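PDB 4OIY: ADP-ribosylation factor guanine nucleotide-exchange factor SEC7 from Saccharomyces cerevisiae, which activates the small GTPase ARF1 at the trans-Golgi network as a guanine nucleotide-exchange factor, of which this chain is the catalytic Sec7 domain. Local coordinates for residues 17-20 against 21-25; 65-68 against 69-72. One frame throughout, in Å; residues are numbered along the deposited sequence.

Contact 1 of 2, residues 17-20 against 21-25; sequences AIFN and NKPKK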
loop_
_atom_site.group_PDB
_atom_site.type_symbol
_atom_site.label_atom_id
_atom_site.label_comp_id
_atom_site.label_asym_id
_atom_site.label_seq_id
_atom_site.Cartn_x
_atom_site.Cartn_y
_atom_site.Cartn_z
ATOM N N ALA A 17 -6.038 0.061 20.930
ATOM C CA ALA A 17 -6.060 -1.348 21.326
ATOM C C ALA A 17 -7.319 -2.046 20.815
ATOM O O ALA A 17 -7.248 -3.180 20.325
ATOM C CB ALA A 17 -5.948 -1.484 22.840
ATOM N N ILE A 18 -8.460 -1.367 20.909
ATOM C CA ILE A 18 -9.716 -1.919 20.390
ATOM C C ILE A 18 -9.584 -2.120 18.883
ATOM O O ILE A 18 -9.967 -3.166 18.361
ATOM C CB ILE A 18 -10.925 -1.014 20.719
ATOM C CG1 ILE A 18 -11.149 -0.957 22.231
ATOM C CG2 ILE A 18 -12.187 -1.522 20.032
ATOM C CD1 ILE A 18 -12.080 0.152 22.661
ATOM N N PHE A 19 -9.019 -1.137 18.190
ATOM C CA PHE A 19 -8.851 -1.243 16.734
ATOM C C PHE A 19 -7.982 -2.435 16.366
ATOM O O PHE A 19 -8.299 -3.186 15.453
ATOM C CB PHE A 19 -8.233 0.025 16.140
ATOM C CG PHE A 19 -7.999 -0.068 14.656
ATOM C CD1 PHE A 19 -6.813 -0.577 14.146
ATOM C CD2 PHE A 19 -8.990 0.313 13.773
ATOM C CE1 PHE A 19 -6.622 -0.684 12.777
ATOM C CE2 PHE A 19 -8.803 0.215 12.407
ATOM C CZ PHE A 19 -7.620 -0.289 11.906
ATOM N N ASN A 20 -6.863 -2.592 17.058
ATOM C CA ASN A 20 -5.922 -3.650 16.722
ATOM C C ASN A 20 -6.509 -5.031 16.986
ATOM O O ASN A 20 -6.116 -6.002 16.343
ATOM C CB ASN A 20 -4.599 -3.467 17.471
ATOM C CG ASN A 20 -3.771 -2.312 16.934
ATOM O OD1 ASN A 20 -3.902 -1.911 15.780
ATOM N ND2 ASN A 20 -2.898 -1.774 17.776
ATOM N N ASN A 21 -7.449 -5.110 17.919
ATOM C CA ASN A 21 -8.157 -6.350 18.204
ATOM C C ASN A 21 -9.255 -6.626 17.173
ATOM O O ASN A 21 -9.414 -7.758 16.709
ATOM C CB ASN A 21 -8.752 -6.297 19.609
ATOM C CG ASN A 21 -9.519 -7.553 19.966
ATOM O OD1 ASN A 21 -8.932 -8.620 20.181
ATOM N ND2 ASN A 21 -10.840 -7.436 20.030
ATOM N N LYS A 22 -10.034 -5.600 16.842
ATOM C CA LYS A 22 -11.105 -5.750 15.864
ATOM C C LYS A 22 -11.427 -4.396 15.262
ATOM O O LYS A 22 -12.195 -3.637 15.838
ATOM C CB LYS A 22 -12.362 -6.363 16.488
ATOM C CG LYS A 22 -13.441 -6.644 15.447
ATOM C CD LYS A 22 -14.372 -7.789 15.807
ATOM C CE LYS A 22 -13.674 -9.137 15.789
ATOM N NZ LYS A 22 -12.728 -9.395 14.677
ATOM N N PRO A 23 -10.840 -4.099 14.097
ATOM C CA PRO A 23 -10.987 -2.784 13.479
ATOM C C PRO A 23 -12.413 -2.242 13.389
ATOM O O PRO A 23 -12.647 -1.093 13.756
ATOM C CB PRO A 23 -10.380 -3.006 12.092
ATOM C CG PRO A 23 -9.260 -3.937 12.383
ATOM C CD PRO A 23 -9.816 -4.898 13.397
ATOM N N LYS A 24 -13.358 -3.051 12.924
ATOM C CA LYS A 24 -14.731 -2.559 12.741
ATOM C C LYS A 24 -15.383 -2.139 14.065
ATOM O O LYS A 24 -16.201 -1.224 14.093
ATOM C CB LYS A 24 -15.597 -3.584 12.004
ATOM C CG LYS A 24 -15.906 -4.852 12.779
ATOM C CD LYS A 24 -17.025 -5.654 12.127
ATOM C CE LYS A 24 -17.835 -6.402 13.174
ATOM N NZ LYS A 24 -18.751 -7.417 12.588
ATOM N N LYS A 25 -15.000 -2.796 15.157
ATOM C CA LYS A 25 -15.509 -2.469 16.491
ATOM C C LYS A 25 -15.010 -1.112 16.996
ATOM O O LYS A 25 -15.667 -0.476 17.823
ATOM C CB LYS A 25 -15.117 -3.579 17.478
ATOM C CG LYS A 25 -15.629 -3.406 18.900
ATOM C CD LYS A 25 -15.532 -4.717 19.676
ATOM C CE LYS A 25 -15.508 -4.491 21.179
ATOM N NZ LYS A 25 -14.164 -4.070 21.670
HETATM O O HOH W 1 -11.989 -4.885 19.726
#

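Contact 2 of 2, residues 65-68 against 69-72; sequences EGDD and KNIA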
loop_
_atom_site.group_PDB
_atom_site.type_symbol
_atom_site.label_atom_id
_atom_site.label_comp_id
_atom_site.label_asym_id
_atom_site.label_seq_id
_atom_site.Cartn_x
_atom_site.Cartn_y
_atom_site.Cartn_z
ATOM N N GLU A 65 -10.786 -6.090 3.356
ATOM C CA GLU A 65 -12.022 -6.866 3.496
ATOM C C GLU A 65 -12.823 -6.802 2.198
ATOM O O GLU A 65 -12.924 -5.743 1.573
ATOM C CB GLU A 65 -12.892 -6.347 4.650
ATOM C CG GLU A 65 -12.285 -6.422 6.046
ATOM C CD GLU A 65 -12.209 -7.820 6.640
ATOM O OE1 GLU A 65 -12.799 -8.770 6.076
ATOM O OE2 GLU A 65 -11.547 -7.964 7.697
ATOM N N GLY A 66 -13.383 -7.943 1.805
ATOM C CA GLY A 66 -14.250 -8.044 0.634
ATOM C C GLY A 66 -15.672 -7.631 0.973
ATOM O O GLY A 66 -16.599 -8.445 0.914
ATOM N N ASP A 67 -15.820 -6.367 1.354
ATOM C CA ASP A 67 -17.106 -5.732 1.618
ATOM C C ASP A 67 -17.005 -4.347 0.996
ATOM O O ASP A 67 -15.960 -3.708 1.084
ATOM C CB ASP A 67 -17.366 -5.651 3.127
ATOM C CG ASP A 67 -18.656 -4.912 3.477
ATOM O OD1 ASP A 67 -18.691 -3.667 3.396
ATOM O OD2 ASP A 67 -19.638 -5.581 3.867
ATOM N N ASP A 68 -18.077 -3.888 0.364
ATOM C CA ASP A 68 -18.026 -2.645 -0.403
ATOM C C ASP A 68 -17.668 -1.415 0.441
ATOM O O ASP A 68 -17.011 -0.508 -0.061
ATOM C CB ASP A 68 -19.335 -2.407 -1.169
ATOM C CG ASP A 68 -19.518 -3.365 -2.344
ATOM O OD1 ASP A 68 -18.583 -4.120 -2.686
ATOM O OD2 ASP A 68 -20.615 -3.361 -2.932
ATOM N N LYS A 69 -18.081 -1.382 1.710
ATOM C CA LYS A 69 -17.707 -0.272 2.601
ATOM C C LYS A 69 -16.203 -0.236 2.871
ATOM O O LYS A 69 -15.595 0.830 2.879
ATOM C CB LYS A 69 -18.459 -0.326 3.931
ATOM C CG LYS A 69 -19.943 -0.034 3.813
ATOM C CD LYS A 69 -20.552 0.299 5.163
ATOM C CE LYS A 69 -22.064 0.123 5.152
ATOM N NZ LYS A 69 -22.460 -1.307 5.286
ATOM N N ASN A 70 -15.598 -1.400 3.075
ATOM C CA ASN A 70 -14.159 -1.464 3.318
ATOM C C ASN A 70 -13.401 -1.109 2.047
ATOM O O ASN A 70 -12.361 -0.456 2.096
ATOM C CB ASN A 70 -13.746 -2.846 3.802
ATOM C CG ASN A 70 -14.272 -3.154 5.189
ATOM O OD1 ASN A 70 -13.503 -3.239 6.155
ATOM N ND2 ASN A 70 -15.576 -3.316 5.302
ATOM N N ILE A 71 -13.934 -1.536 0.904
ATOM C CA ILE A 71 -13.336 -1.177 -0.381
ATOM C C ILE A 71 -13.336 0.348 -0.540
ATOM O O ILE A 71 -12.346 0.930 -0.976
ATOM C CB ILE A 71 -14.043 -1.887 -1.569
ATOM C CG1 ILE A 71 -13.768 -3.397 -1.517
ATOM C CG2 ILE A 71 -13.567 -1.315 -2.902
ATOM C CD1 ILE A 71 -14.585 -4.220 -2.486
ATOM N N ALA A 72 -14.438 0.989 -0.171
ATOM C CA ALA A 72 -14.551 2.447 -0.240
ATOM C C ALA A 72 -13.528 3.140 0.667
ATOM O O ALA A 72 -12.909 4.130 0.263
ATOM C CB ALA A 72 -15.969 2.881 0.099
#

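Contact 1 of 2, residues 17-20 against 21-25
Phe19 lays one face of its ring against Pro23, four residues on, in a helix-to-helix turn of the all-helical Sec7 domain: helix 11-21 ends here and helix 23-32 starts almost at once. The touch is a CH-pi contact, with Pro23 CB 4.0 Å from the centroid of the Phe19 ring and 27° off its normal, while Pro23 CG stands over the rim. With CG anti to the backbone N (chi1 178°), the ring swings along the helix toward the proline. Its rim atom Phe19 CE2 comes to 3.6 Å from Pro23 CB. Ala26 of helix 23-32 and Val59 of helix 56-64 also touch Phe19, so the CH-pi contact is part of the packing among these helices.

A proline has no N-H to give, and the carbonyl of Phe19, close to Pro23 N, therefore gains no helical bond from it. The helix closes one step earlier. Asn21 N reaches Ala17 O at 3.1 Å, tilted from the carbonyl plane, and the next amide makes a straighter bond, Lys22 N to Ile18 O, at 2.9 Å. Lys22 then departs from helical backbone angles, which turns the chain into the second helix. Beside the turn, Asn20 OD1 accepts a hydrogen bond from Asp55 N.

On the flank formed by Ile18, the Lys25 chain crosses its branch at about a right angle, and the bend at chi4 brings Lys25 NZ within 3.6 Å of Ile18 CG2. That ammonium group does not end on hydrocarbon alone. One water accepts hydrogen bonds from Asn21 ND2 at 2.8 Å and from Lys25 NZ, and donates one to Ile18 O at 3.0 Å.

Contact 2 of 2, residues 65-68 against 69-72
Lys69 gives its backbone N-H to Asp67, whose carboxylate caps the start of helix 68-79: Lys69 N lies 2.9 Å from Asp67 OD1. The amide meets that oxygen on its anti side, 25° out of the carboxylate plane. With CG anti to its own backbone N (chi1 176°), Asp67 carries its carboxylate forward to the Lys69 amide. Further out, the Lys69 side chain runs alongside Asp67 and points the same way. Its CB lies 3.4 Å from Asp67 OD1, but the charged ends stop short of contact, NZ standing 4.8 Å from Asp67 OD1.

Asn70 comes next and lies beside Glu65, its CB 3.7 Å from Glu65 CB. Both side chains point the same way, so aliphatic carbon packs on aliphatic carbon. Gly66, the centre of an inverse gamma turn, puts a sharp bend in the backbone between the two residues.

Ile71 opens the regular helical bonding, its N meeting Asp67 O at 3.0 Å. Ile71 CG1 rests 3.4 Å from Asp67 O, and CD1 extends alongside the Asp68 carboxylate. Ala72 follows with the next rung, from its N to Asp68 O at 3.0 Å.

Asp67 thus serves the helix twice, through carboxylate and carbonyl. Together with Asp68 it places negative charge at the helix N-terminus, which would interact favourably with the helix dipole, and the neighbouring Lys69 probably offsets part of that charge.

In the fold
The two contacts illustrate complementary ways of managing helix ends in an all-helical domain. Contact 1 finishes helix 11-21 and starts helix 23-32; contact 2 carries the chain from helix 56-64 into helix 68-79. Their centres are 16 Å apart and their nearest atoms about 6 Å, without touching. Helix 56-64 provides the common element: Val59 and Tyr62 pack against the side chains of contact 1, and the helix then leads directly into the loop of contact 2. Both lie on the surface, their centres about 20 and 15 Å from the centre of the chain, and both are remote from the magnesium-binding Asp121.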